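Local coordinates for catechol 1,2-dioxygenase (Pseudomonas putida, PDB 2AZQ) that catalyses the iron(III)-dependent intradiol cleavage of catechol by dioxygen to cis,cis-muconate, an early step of the beta-ketoadipate pathway, at the 1,2-diacyl-sn-glycero-3-phoshocholine site and the interface of chains A and B. Residues are numbered along the deposited sequence; one frame, centred on the assembly and turned at random. Chains: chain A/B, catechol 1,2-dioxygenase.

Contact 1: the 1,2-diacyl-sn-glycero-3-phoshocholine site. Residues chain A 41, 44, 50, 53-54, 57-58, 61-62, 64, 207-208, 211; chain B 27, 30, 33. With PCF (1,2-diacyl-sn-glycero-3-phoshocholine), chain C.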
loop_
_atom_site.group_PDB
_atom_site.type_symbol
_atom_site.label_atom_id
_atom_site.label_comp_id
_atom_site.label_asym_id
_atom_site.label_seq_id
_atom_site.Cartn_x
_atom_site.Cartn_y
_atom_site.Cartn_z
ATOM N N THR A 41 -6.324 -4.532 12.979
ATOM C CA THR A 41 -5.090 -5.112 12.473
ATOM C C THR A 41 -4.441 -5.990 13.538
ATOM O O THR A 41 -3.995 -7.107 13.262
ATOM C CB THR A 41 -4.123 -4.009 11.999
ATOM O OG1 THR A 41 -4.648 -3.424 10.808
ATOM C CG2 THR A 41 -2.744 -4.579 11.685
ATOM N N LEU A 44 -6.255 -9.454 13.878
ATOM C CA LEU A 44 -5.936 -10.470 12.881
ATOM C C LEU A 44 -4.647 -11.129 13.349
ATOM O O LEU A 44 -4.557 -12.343 13.485
ATOM C CB LEU A 44 -5.585 -9.901 11.517
ATOM C CG LEU A 44 -6.347 -9.166 10.452
ATOM C CD1 LEU A 44 -5.349 -9.015 9.348
ATOM C CD2 LEU A 44 -7.546 -9.928 9.938
ATOM N N ILE A 50 -0.300 -14.326 12.785
ATOM C CA ILE A 50 0.580 -13.986 11.682
ATOM C C ILE A 50 2.015 -13.921 12.233
ATOM O O ILE A 50 2.268 -13.348 13.288
ATOM C CB ILE A 50 0.161 -12.620 11.032
ATOM C CG1 ILE A 50 -1.080 -12.807 10.158
ATOM C CG2 ILE A 50 1.263 -12.066 10.137
ATOM C CD1 ILE A 50 -2.315 -13.155 10.905
ATOM N N ASP A 53 7.595 -12.859 9.670
ATOM C CA ASP A 53 7.895 -12.972 8.241
ATOM C C ASP A 53 6.679 -12.676 7.389
ATOM O O ASP A 53 6.788 -12.054 6.340
ATOM C CB ASP A 53 8.386 -14.363 7.858
ATOM C CG ASP A 53 9.626 -14.770 8.597
ATOM O OD1 ASP A 53 10.585 -13.970 8.648
ATOM O OD2 ASP A 53 9.655 -15.910 9.113
ATOM N N GLU A 54 5.513 -13.120 7.832
ATOM C CA GLU A 54 4.325 -12.872 7.042
ATOM C C GLU A 54 4.044 -11.373 7.073
ATOM O O GLU A 54 3.794 -10.750 6.046
ATOM C CB GLU A 54 3.132 -13.704 7.570
ATOM C CG GLU A 54 3.423 -15.173 7.532
ATOM C CD GLU A 54 2.263 -16.066 7.913
ATOM O OE1 GLU A 54 1.772 -15.977 9.054
ATOM O OE2 GLU A 54 1.855 -16.879 7.060
ATOM N N HIS A 57 6.515 -9.437 4.815
ATOM C CA HIS A 57 6.397 -9.669 3.371
ATOM C C HIS A 57 5.151 -8.863 2.907
ATOM O O HIS A 57 5.096 -8.376 1.769
ATOM C CB HIS A 57 6.232 -11.166 3.068
ATOM C CG HIS A 57 7.525 -11.917 3.037
ATOM N ND1 HIS A 57 8.313 -11.998 1.906
ATOM C CD2 HIS A 57 8.222 -12.536 4.019
ATOM C CE1 HIS A 57 9.436 -12.635 2.191
ATOM N NE2 HIS A 57 9.406 -12.970 3.468
ATOM N N ALA A 58 4.167 -8.712 3.802
ATOM C CA ALA A 58 2.964 -7.951 3.483
ATOM C C ALA A 58 3.345 -6.467 3.340
ATOM O O ALA A 58 2.953 -5.797 2.373
ATOM C CB ALA A 58 1.925 -8.117 4.578
ATOM N N TYR A 61 5.188 -6.294 0.104
ATOM C CA TYR A 61 4.297 -6.485 -1.031
ATOM C C TYR A 61 3.616 -5.141 -1.263
ATOM O O TYR A 61 3.456 -4.681 -2.390
ATOM C CB TYR A 61 3.232 -7.510 -0.682
ATOM C CG TYR A 61 2.125 -7.584 -1.687
ATOM C CD1 TYR A 61 2.298 -8.246 -2.911
ATOM C CD2 TYR A 61 0.884 -7.005 -1.418
ATOM C CE1 TYR A 61 1.239 -8.336 -3.842
ATOM C CE2 TYR A 61 -0.171 -7.080 -2.330
ATOM C CZ TYR A 61 0.007 -7.744 -3.527
ATOM O OH TYR A 61 -1.050 -7.828 -4.394
ATOM N N LEU A 62 3.219 -4.518 -0.161
ATOM C CA LEU A 62 2.546 -3.228 -0.163
ATOM C C LEU A 62 3.390 -2.125 -0.817
ATOM O O LEU A 62 2.851 -1.140 -1.334
ATOM C CB LEU A 62 2.225 -2.847 1.265
ATOM C CG LEU A 62 0.901 -2.157 1.530
ATOM C CD1 LEU A 62 -0.227 -3.150 1.296
ATOM C CD2 LEU A 62 0.884 -1.689 2.982
ATOM N N ARG A 64 5.540 -2.799 -3.281
ATOM C CA ARG A 64 5.518 -3.122 -4.691
ATOM C C ARG A 64 4.142 -2.852 -5.306
ATOM O O ARG A 64 4.067 -2.415 -6.469
ATOM C CB ARG A 64 5.994 -4.568 -4.893
ATOM C CG ARG A 64 7.372 -4.724 -4.255
ATOM C CD ARG A 64 8.054 -6.071 -4.366
ATOM N NE ARG A 64 7.385 -7.177 -3.700
ATOM C CZ ARG A 64 6.425 -7.923 -4.243
ATOM N NH1 ARG A 64 6.001 -7.687 -5.479
ATOM N NH2 ARG A 64 5.903 -8.933 -3.554
ATOM N N GLU A 207 0.243 -11.714 -8.651
ATOM C CA GLU A 207 0.946 -12.604 -7.753
ATOM C C GLU A 207 0.049 -12.882 -6.570
ATOM O O GLU A 207 0.101 -13.987 -6.020
ATOM C CB GLU A 207 2.336 -12.070 -7.357
ATOM C CG GLU A 207 2.478 -11.419 -6.033
ATOM C CD GLU A 207 3.880 -10.830 -5.850
ATOM O OE1 GLU A 207 4.301 -9.994 -6.692
ATOM O OE2 GLU A 207 4.565 -11.186 -4.864
ATOM N N CYS A 208 -0.809 -11.931 -6.196
ATOM C CA CYS A 208 -1.717 -12.195 -5.091
ATOM C C CYS A 208 -2.783 -13.213 -5.529
ATOM O O CYS A 208 -2.975 -14.246 -4.884
ATOM C CB CYS A 208 -2.401 -10.921 -4.614
ATOM S SG CYS A 208 -3.520 -11.280 -3.237
ATOM N N LEU A 211 -1.878 -16.766 -5.527
ATOM C CA LEU A 211 -1.914 -17.397 -4.219
ATOM C C LEU A 211 -3.338 -17.697 -3.828
ATOM O O LEU A 211 -3.591 -18.449 -2.897
ATOM C CB LEU A 211 -1.302 -16.504 -3.159
ATOM C CG LEU A 211 0.214 -16.442 -3.218
ATOM C CD1 LEU A 211 0.706 -15.323 -2.297
ATOM C CD2 LEU A 211 0.773 -17.813 -2.830
ATOM N N LYS B 27 -2.618 -21.155 -1.823
ATOM C CA LYS B 27 -2.416 -21.526 -0.414
ATOM C C LYS B 27 -3.629 -21.412 0.456
ATOM O O LYS B 27 -4.227 -20.341 0.563
ATOM C CB LYS B 27 -1.379 -20.665 0.303
ATOM C CG LYS B 27 0.019 -21.028 0.063
ATOM C CD LYS B 27 0.863 -20.250 1.014
ATOM C CE LYS B 27 2.355 -20.338 0.653
ATOM N NZ LYS B 27 3.223 -19.346 1.391
ATOM N N PHE B 30 -3.371 -18.035 2.714
ATOM C CA PHE B 30 -3.807 -16.699 2.285
ATOM C C PHE B 30 -5.285 -16.657 2.170
ATOM O O PHE B 30 -5.906 -15.642 2.486
ATOM C CB PHE B 30 -3.261 -16.293 0.923
ATOM C CG PHE B 30 -1.825 -16.145 0.921
ATOM C CD1 PHE B 30 -1.024 -17.048 0.236
ATOM C CD2 PHE B 30 -1.241 -15.227 1.779
ATOM C CE1 PHE B 30 0.362 -17.057 0.421
ATOM C CE2 PHE B 30 0.130 -15.227 1.972
ATOM C CZ PHE B 30 0.944 -16.148 1.297
ATOM N N ILE B 33 -6.577 -15.847 5.386
ATOM C CA ILE B 33 -6.223 -14.464 5.737
ATOM C C ILE B 33 -7.014 -13.417 4.886
ATOM O O ILE B 33 -7.536 -12.419 5.426
ATOM C CB ILE B 33 -4.683 -14.229 5.602
ATOM C CG1 ILE B 33 -3.912 -15.123 6.574
ATOM C CG2 ILE B 33 -4.358 -12.822 5.936
ATOM C CD1 ILE B 33 -2.388 -15.187 6.341
HETATM N N PCF C . 10.283 -17.604 -2.915
HETATM P P PCF C . 6.123 -17.724 -0.515
HETATM O O11 PCF C . 5.065 -16.713 0.174
HETATM O O12 PCF C . 6.352 -18.870 0.396
HETATM O O13 PCF C . 7.455 -16.819 -0.577
HETATM O O14 PCF C . 5.633 -18.025 -1.879
HETATM C C11 PCF C . 8.736 -17.324 -0.969
HETATM C C12 PCF C . 8.938 -17.183 -2.483
HETATM C C13 PCF C . 11.317 -16.743 -2.322
HETATM C C14 PCF C . 10.539 -19.004 -2.539
HETATM C C15 PCF C . 10.366 -17.487 -4.379
HETATM C C1 PCF C . 5.114 -15.332 -0.218
HETATM C C2 PCF C . 3.843 -14.509 0.071
HETATM C C3 PCF C . 3.421 -14.510 1.541
HETATM O O31 PCF C . 4.529 -14.625 2.459
HETATM O O32 PCF C . 4.965 -14.911 4.640
HETATM C C31 PCF C . 4.135 -14.666 3.755
HETATM C C32 PCF C . 2.639 -14.545 4.042
HETATM C C33 PCF C . 2.070 -13.208 3.582
HETATM C C34 PCF C . 0.550 -13.115 3.814
HETATM C C35 PCF C . 0.066 -11.681 3.985
HETATM C C36 PCF C . -0.732 -11.610 5.288
HETATM C C37 PCF C . -0.400 -10.303 6.009
HETATM C C38 PCF C . -1.386 -9.967 7.120
HETATM C C39 PCF C . -0.880 -8.619 7.626
HETATM C C40 PCF C . -1.990 -7.836 8.326
HETATM C C41 PCF C . -1.580 -6.384 8.574
HETATM C C42 PCF C . -1.095 -5.675 7.305
HETATM C C43 PCF C . -1.194 -4.162 7.502
HETATM O O21 PCF C . 4.146 -13.200 -0.445
HETATM O O22 PCF C . 3.487 -11.261 -1.260
HETATM C C21 PCF C . 3.149 -12.344 -0.796
HETATM C C22 PCF C . 1.651 -12.651 -0.687
HETATM C C23 PCF C . 1.001 -11.391 -0.077
HETATM C C24 PCF C . -0.392 -11.008 -0.606
HETATM C C25 PCF C . -1.285 -10.268 0.405
HETATM C C26 PCF C . -0.573 -9.082 1.080
HETATM C C27 PCF C . -1.463 -8.339 2.084
HETATM C C28 PCF C . -2.090 -7.042 1.570
HETATM C C29 PCF C . -2.344 -6.153 2.791
HETATM C C30 PCF C . -3.415 -5.080 2.530
HETATM C C44 PCF C . -0.174 -3.365 6.693
HETATM C C45 PCF C . -0.315 -2.011 7.001
HETATM C C46 PCF C . 0.735 -1.122 6.792
#
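A two-tailed phospholipid, probably carried along from the producing cells and poorly ordered, fills a groove to which both chains contribute. One long wall is the chain A helix 52-68. A:Glu54 lies along the start of the C31 tail, its CG 3.6 Å from PCF C32, and the methyl CB of A:Ala58 meets the same tail further in, 3.5 Å from PCF C37. Between them and the deep end, A:Tyr61, with CG anti to the backbone N (chi1 169°), turns a ring face to the C21 tail; PCF C24 sits 4.1 Å above the ring centre. The floor under that tail is helix 204-212, where A:Leu211 CD1 touches PCF C22 at 3.3 Å and A:Cys208 follows. Chain B forms the opposite wall: the poorly ordered B:Phe30 stands edge-on, PCF C33 in its ring plane, in an overlap too close to carry weight, while B:Ile33 CG2 borders PCF C36. Methyls of A:Thr41, A:Leu44 and A:Leu62 line the far end. The phosphocholine end is the open edge as far as the model shows, met at the phosphate by a poorly ordered B:Lys27, NZ 3.3 Å from PCF O12 in a salt bridge. The groove lies among N-terminal helices and helix 204-212, at the junction of the chains.

Contact 2: the interface of chains A and B. Residues chain A 32-33, 36-37, 40; chain B 43-44, 47-48.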
loop_
_atom_site.group_PDB
_atom_site.type_symbol
_atom_site.label_atom_id
_atom_site.label_comp_id
_atom_site.label_asym_id
_atom_site.label_seq_id
_atom_site.Cartn_x
_atom_site.Cartn_y
_atom_site.Cartn_z
ATOM N N GLN A 32 -10.402 8.610 14.693
ATOM C CA GLN A 32 -11.332 7.519 14.966
ATOM C C GLN A 32 -11.091 6.336 14.018
ATOM O O GLN A 32 -11.135 5.180 14.444
ATOM C CB GLN A 32 -12.792 7.996 14.879
ATOM C CG GLN A 32 -13.283 8.830 16.106
ATOM C CD GLN A 32 -13.941 8.009 17.293
ATOM O OE1 GLN A 32 -15.034 7.417 17.144
ATOM N NE2 GLN A 32 -13.279 8.002 18.461
ATOM N N ILE A 33 -10.821 6.622 12.745
ATOM C CA ILE A 33 -10.566 5.562 11.760
ATOM C C ILE A 33 -9.224 4.807 12.037
ATOM O O ILE A 33 -9.172 3.560 11.987
ATOM C CB ILE A 33 -10.580 6.136 10.305
ATOM C CG1 ILE A 33 -11.956 6.710 9.963
ATOM C CG2 ILE A 33 -10.294 5.053 9.334
ATOM C CD1 ILE A 33 -12.016 7.549 8.670
ATOM N N ARG A 36 -9.437 2.536 15.013
ATOM C CA ARG A 36 -10.086 1.321 14.562
ATOM C C ARG A 36 -9.160 0.439 13.692
ATOM O O ARG A 36 -8.989 -0.751 13.995
ATOM C CB ARG A 36 -11.373 1.717 13.816
ATOM C CG ARG A 36 -12.201 0.594 13.236
ATOM C CD ARG A 36 -12.535 -0.466 14.231
ATOM N NE ARG A 36 -13.432 -1.456 13.631
ATOM C CZ ARG A 36 -14.767 -1.416 13.672
ATOM N NH1 ARG A 36 -15.394 -0.435 14.298
ATOM N NH2 ARG A 36 -15.479 -2.340 13.042
ATOM N N VAL A 37 -8.562 1.008 12.636
ATOM C CA VAL A 37 -7.666 0.233 11.768
ATOM C C VAL A 37 -6.585 -0.470 12.595
ATOM O O VAL A 37 -6.160 -1.589 12.261
ATOM C CB VAL A 37 -6.984 1.122 10.694
ATOM C CG1 VAL A 37 -5.976 0.315 9.910
ATOM C CG2 VAL A 37 -7.993 1.631 9.716
ATOM N N ASP A 40 -8.211 -3.533 14.889
ATOM C CA ASP A 40 -8.536 -4.658 14.023
ATOM C C ASP A 40 -7.255 -5.319 13.511
ATOM O O ASP A 40 -7.105 -6.534 13.607
ATOM C CB ASP A 40 -9.383 -4.214 12.827
ATOM C CG ASP A 40 -10.796 -3.798 13.213
ATOM O OD1 ASP A 40 -11.585 -3.448 12.314
ATOM O OD2 ASP A 40 -11.119 -3.824 14.415
ATOM N N ARG B 43 -16.560 -4.350 7.410
ATOM C CA ARG B 43 -17.168 -3.850 8.643
ATOM C C ARG B 43 -16.747 -2.424 8.976
ATOM O O ARG B 43 -17.559 -1.650 9.450
ATOM C CB ARG B 43 -16.835 -4.739 9.831
ATOM C CG ARG B 43 -17.431 -6.096 9.804
ATOM C CD ARG B 43 -16.726 -7.014 10.808
ATOM N NE ARG B 43 -17.123 -8.403 10.583
ATOM C CZ ARG B 43 -16.523 -9.468 11.110
ATOM N NH1 ARG B 43 -15.473 -9.318 11.911
ATOM N NH2 ARG B 43 -16.973 -10.690 10.826
ATOM N N LEU B 44 -15.484 -2.072 8.778
ATOM C CA LEU B 44 -15.111 -0.689 9.054
ATOM C C LEU B 44 -16.018 0.172 8.188
ATOM O O LEU B 44 -16.695 1.075 8.665
ATOM C CB LEU B 44 -13.709 -0.329 8.591
ATOM C CG LEU B 44 -12.324 -0.734 9.007
ATOM C CD1 LEU B 44 -11.440 0.113 8.149
ATOM C CD2 LEU B 44 -12.027 -0.450 10.461
ATOM N N ASP B 47 -19.318 0.240 9.684
ATOM C CA ASP B 47 -19.386 0.767 11.039
ATOM C C ASP B 47 -19.017 2.233 11.126
ATOM O O ASP B 47 -19.576 2.961 11.944
ATOM C CB ASP B 47 -18.467 -0.016 11.962
ATOM C CG ASP B 47 -18.868 -1.465 12.080
ATOM O OD1 ASP B 47 -19.891 -1.847 11.454
ATOM O OD2 ASP B 47 -18.166 -2.223 12.799
ATOM N N LEU B 48 -18.084 2.683 10.291
ATOM C CA LEU B 48 -17.662 4.080 10.340
ATOM C C LEU B 48 -18.215 4.830 9.155
ATOM O O LEU B 48 -17.939 6.026 8.947
ATOM C CB LEU B 48 -16.142 4.180 10.370
ATOM C CG LEU B 48 -15.521 3.375 11.505
ATOM C CD1 LEU B 48 -14.073 3.714 11.636
ATOM C CD2 LEU B 48 -16.234 3.673 12.787
#
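A:Arg36 reaches across to chain B with CG anti to its backbone N (chi1 179°) and a bend at chi2, so that the aliphatic stem lies over B:Leu44 while the guanidinium points on to B:Asp47. Stem and leucine slide past each other in opposite directions, the branch methyl CD2 of B:Leu44 running alongside CD and NE. At the tip, A:Arg36 and B:Asp47 cross at about a right angle, their planar ends turned 57° apart. NH2 donates to the carboxylate OD2 of B:Asp47 at 2.7 Å in a nearly straight hydrogen bond (169° at H), also a salt bridge, lying in the guanidinium plane but arriving from above the carboxylate plane. A second edge of the same guanidinium is held from its own helix: A:Arg36 NE binds A:Asp40 OD1 at 3.0 Å. Two carboxylates therefore grip separate N-H groups, fixing the rotation of the guanidinium and probably favouring its charge. A:Asp40 OD1 also borders B:Leu44 CD2, at 3.6 Å. Apolar contacts flank the ion pair: the side chains of B:Leu44 and A:Val37 cross at about a right angle, CD1 to CG2 4.1 Å, and B:Leu48 CD1 comes in obliquely to A:Ile33 CA at 4.0 Å. Helix 28-49 supplies both sides, its earlier turns in chain A meeting its last turns in chain B, and the two-fold repeats the arrangement with the chains exchanged.

Contact 3: the interface of chains A and B. Residues chain A 17-20, 22-23, 25-27, 30-31; chain B 210-214, 252.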
loop_
_atom_site.group_PDB
_atom_site.type_symbol
_atom_site.label_atom_id
_atom_site.label_comp_id
_atom_site.label_asym_id
_atom_site.label_seq_id
_atom_site.Cartn_x
_atom_site.Cartn_y
_atom_site.Cartn_z
ATOM N N GLN A 17 -3.010 6.776 21.851
ATOM C CA GLN A 17 -2.057 7.851 21.588
ATOM C C GLN A 17 -1.504 7.823 20.165
ATOM O O GLN A 17 -1.074 8.856 19.653
ATOM C CB GLN A 17 -0.885 7.782 22.533
ATOM C CG GLN A 17 -1.231 7.484 23.947
ATOM C CD GLN A 17 0.003 7.540 24.832
ATOM O OE1 GLN A 17 1.045 6.940 24.506
ATOM N NE2 GLN A 17 -0.104 8.259 25.963
ATOM N N VAL A 18 -1.469 6.648 19.539
ATOM C CA VAL A 18 -0.968 6.573 18.180
ATOM C C VAL A 18 -1.920 7.271 17.238
ATOM O O VAL A 18 -1.501 8.003 16.342
ATOM C CB VAL A 18 -0.833 5.149 17.687
ATOM C CG1 VAL A 18 -0.489 5.158 16.188
ATOM C CG2 VAL A 18 0.245 4.437 18.460
ATOM N N ALA A 19 -3.208 7.023 17.447
ATOM C CA ALA A 19 -4.253 7.616 16.636
ATOM C C ALA A 19 -4.218 9.163 16.706
ATOM O O ALA A 19 -4.747 9.845 15.824
ATOM C CB ALA A 19 -5.591 7.081 17.089
ATOM N N GLY A 20 -3.582 9.705 17.745
ATOM C CA GLY A 20 -3.473 11.144 17.893
ATOM C C GLY A 20 -4.408 11.758 18.920
ATOM O O GLY A 20 -4.500 12.979 19.008
ATOM N N ASP A 22 -3.976 12.139 21.666
ATOM C CA ASP A 22 -3.092 12.732 22.638
ATOM C C ASP A 22 -2.988 14.255 22.441
ATOM O O ASP A 22 -2.215 14.923 23.110
ATOM C CB ASP A 22 -1.698 12.043 22.577
ATOM C CG ASP A 22 -1.184 11.788 21.124
ATOM O OD1 ASP A 22 -1.750 10.926 20.420
ATOM O OD2 ASP A 22 -0.203 12.450 20.688
ATOM N N HIS A 23 -3.770 14.813 21.525
ATOM C CA HIS A 23 -3.738 16.262 21.316
ATOM C C HIS A 23 -4.913 16.861 20.546
ATOM O O HIS A 23 -5.838 16.167 20.150
ATOM C CB HIS A 23 -2.452 16.670 20.648
ATOM C CG HIS A 23 -2.207 15.937 19.386
ATOM N ND1 HIS A 23 -1.431 14.799 19.333
ATOM C CD2 HIS A 23 -2.729 16.105 18.150
ATOM C CE1 HIS A 23 -1.487 14.297 18.112
ATOM N NE2 HIS A 23 -2.268 15.071 17.376
ATOM N N GLU A 25 -4.770 18.746 17.597
ATOM C CA GLU A 25 -4.501 19.051 16.198
ATOM C C GLU A 25 -5.043 17.899 15.381
ATOM O O GLU A 25 -5.441 16.889 15.947
ATOM C CB GLU A 25 -2.995 19.124 15.965
ATOM C CG GLU A 25 -2.219 19.967 16.985
ATOM C CD GLU A 25 -0.678 19.791 16.898
ATOM O OE1 GLU A 25 -0.179 18.653 17.104
ATOM O OE2 GLU A 25 0.028 20.801 16.636
ATOM N N GLY A 26 -5.033 18.049 14.055
ATOM C CA GLY A 26 -5.491 16.998 13.150
ATOM C C GLY A 26 -6.993 16.812 13.074
ATOM O O GLY A 26 -7.712 17.579 13.676
ATOM N N LYS A 27 -7.465 15.809 12.331
ATOM C CA LYS A 27 -8.903 15.524 12.211
ATOM C C LYS A 27 -9.430 14.487 13.154
ATOM O O LYS A 27 -8.952 13.353 13.172
ATOM C CB LYS A 27 -9.310 14.998 10.836
ATOM C CG LYS A 27 -9.478 16.012 9.795
ATOM C CD LYS A 27 -10.098 15.353 8.611
ATOM C CE LYS A 27 -10.051 16.258 7.368
ATOM N NZ LYS A 27 -10.391 15.545 6.080
ATOM N N PHE A 30 -9.946 10.974 11.165
ATOM C CA PHE A 30 -8.901 9.961 10.960
ATOM C C PHE A 30 -8.552 9.320 12.251
ATOM O O PHE A 30 -8.279 8.121 12.298
ATOM C CB PHE A 30 -7.605 10.531 10.402
ATOM C CG PHE A 30 -7.760 11.062 9.068
ATOM C CD1 PHE A 30 -7.685 12.430 8.841
ATOM C CD2 PHE A 30 -8.195 10.224 8.055
ATOM C CE1 PHE A 30 -8.067 12.972 7.610
ATOM C CE2 PHE A 30 -8.578 10.748 6.832
ATOM C CZ PHE A 30 -8.522 12.130 6.601
ATOM N N LYS A 31 -8.512 10.141 13.294
ATOM C CA LYS A 31 -8.182 9.627 14.596
ATOM C C LYS A 31 -9.091 8.461 14.905
ATOM O O LYS A 31 -8.600 7.424 15.307
ATOM C CB LYS A 31 -8.287 10.725 15.671
ATOM C CG LYS A 31 -7.128 11.739 15.636
ATOM C CD LYS A 31 -7.248 12.834 16.699
ATOM C CE LYS A 31 -6.054 13.762 16.626
ATOM N NZ LYS A 31 -6.239 15.023 17.351
ATOM N N ASP B 210 0.351 14.080 10.138
ATOM C CA ASP B 210 -0.170 15.427 10.288
ATOM C C ASP B 210 -1.628 15.404 10.622
ATOM O O ASP B 210 -2.088 16.211 11.439
ATOM C CB ASP B 210 -0.019 16.270 9.027
ATOM C CG ASP B 210 1.382 16.697 8.781
ATOM O OD1 ASP B 210 2.095 17.027 9.751
ATOM O OD2 ASP B 210 1.757 16.726 7.601
ATOM N N LEU B 211 -2.353 14.523 9.936
ATOM C CA LEU B 211 -3.782 14.377 10.155
ATOM C C LEU B 211 -4.038 13.785 11.516
ATOM O O LEU B 211 -5.156 13.811 12.014
ATOM C CB LEU B 211 -4.410 13.476 9.111
ATOM C CG LEU B 211 -4.565 14.135 7.753
ATOM C CD1 LEU B 211 -4.951 13.072 6.721
ATOM C CD2 LEU B 211 -5.607 15.250 7.868
ATOM N N LEU B 212 -3.007 13.220 12.112
ATOM C CA LEU B 212 -3.174 12.696 13.439
ATOM C C LEU B 212 -2.768 13.762 14.454
ATOM O O LEU B 212 -2.936 13.577 15.645
ATOM C CB LEU B 212 -2.345 11.430 13.609
ATOM C CG LEU B 212 -2.879 10.314 12.723
ATOM C CD1 LEU B 212 -2.214 8.986 13.082
ATOM C CD2 LEU B 212 -4.399 10.232 12.908
ATOM N N GLY B 213 -2.255 14.879 13.939
ATOM C CA GLY B 213 -1.793 15.989 14.745
ATOM C C GLY B 213 -0.411 15.656 15.281
ATOM O O GLY B 213 0.139 16.365 16.120
ATOM N N ARG B 214 0.180 14.586 14.774
ATOM C CA ARG B 214 1.470 14.145 15.280
ATOM C C ARG B 214 2.763 14.532 14.555
ATOM O O ARG B 214 2.759 14.866 13.359
ATOM C CB ARG B 214 1.415 12.640 15.419
ATOM C CG ARG B 214 0.350 12.163 16.353
ATOM C CD ARG B 214 0.410 10.676 16.320
ATOM N NE ARG B 214 1.779 10.224 16.535
ATOM C CZ ARG B 214 2.199 9.005 16.270
ATOM N NH1 ARG B 214 1.346 8.122 15.778
ATOM N NH2 ARG B 214 3.464 8.686 16.464
ATOM N N TYR B 252 7.928 5.042 18.807
ATOM C CA TYR B 252 7.903 4.437 20.138
ATOM C C TYR B 252 8.910 3.330 20.389
ATOM O O TYR B 252 8.558 2.313 20.974
ATOM C CB TYR B 252 6.515 3.870 20.416
ATOM C CG TYR B 252 5.380 4.796 20.046
ATOM C CD1 TYR B 252 4.858 4.818 18.761
ATOM C CD2 TYR B 252 4.857 5.677 20.976
ATOM C CE1 TYR B 252 3.836 5.703 18.425
ATOM C CE2 TYR B 252 3.850 6.555 20.660
ATOM C CZ TYR B 252 3.338 6.575 19.396
ATOM O OH TYR B 252 2.325 7.478 19.112
#
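In this intradiol dioxygenase the C-terminal end of helix 204-212 of chain B plugs into the loop leading to helix 28-49 of chain A. The tight part is formed by B:Leu211, B:Leu212 and B:Gly213. B:Leu211 crosses A:Phe30 obliquely and lays its methyl CD1 over the ring face, 3.7 Å from the centroid, in a CH-pi contact. The B:Leu211 carbonyl O accepts the backbone N of A:Lys27 at 3.1 Å, the donor standing somewhat above the carbonyl plane. Beside it, the A:His23 ring packs by CD2 against B:Gly213 CA at 3.5 Å. From behind, the extended A:Lys31 helps hold this loop, its NZ donating to A:His23 O at 3.1 Å. The other side is looser. B:Arg214, bent at chi3, brings NH1 to A:Val18 O at 2.9 Å, in the carbonyl plane on a lone pair (C=O...donor angle 120°), so the last turn of helix 9-19 is read through its backbone. The hydroxyl OH of B:Tyr252 stands over a guanidinium face, near its rim, while A:Val18 CG2 lies off one side of the ring plane near the hydroxyl end, 3.8 Å from CE1 of B:Tyr252. A:Asp22 OD2 lies 5.1 Å from B:Arg214 NE, an attraction at most long-range.

Helix 28-49 runs through all three contacts. Between C-alpha centres, contacts 1 and 2 lie about 21 Å apart, contacts 2 and 3 about 16 Å, and contacts 1 and 3 about 27 Å. Contacts 1 and 3 draw on Phe30, Lys27 and Leu211 with the chains exchanged, so the symmetry mate of contact 3 flanks the lipid groove. Ile33 and Leu44 serve both contacts 1 and 2. Assembly and lipid site thus share helix 28-49: the pairing of chains, probably the working dimer, completes the groove, and bound lipid may in turn steady it.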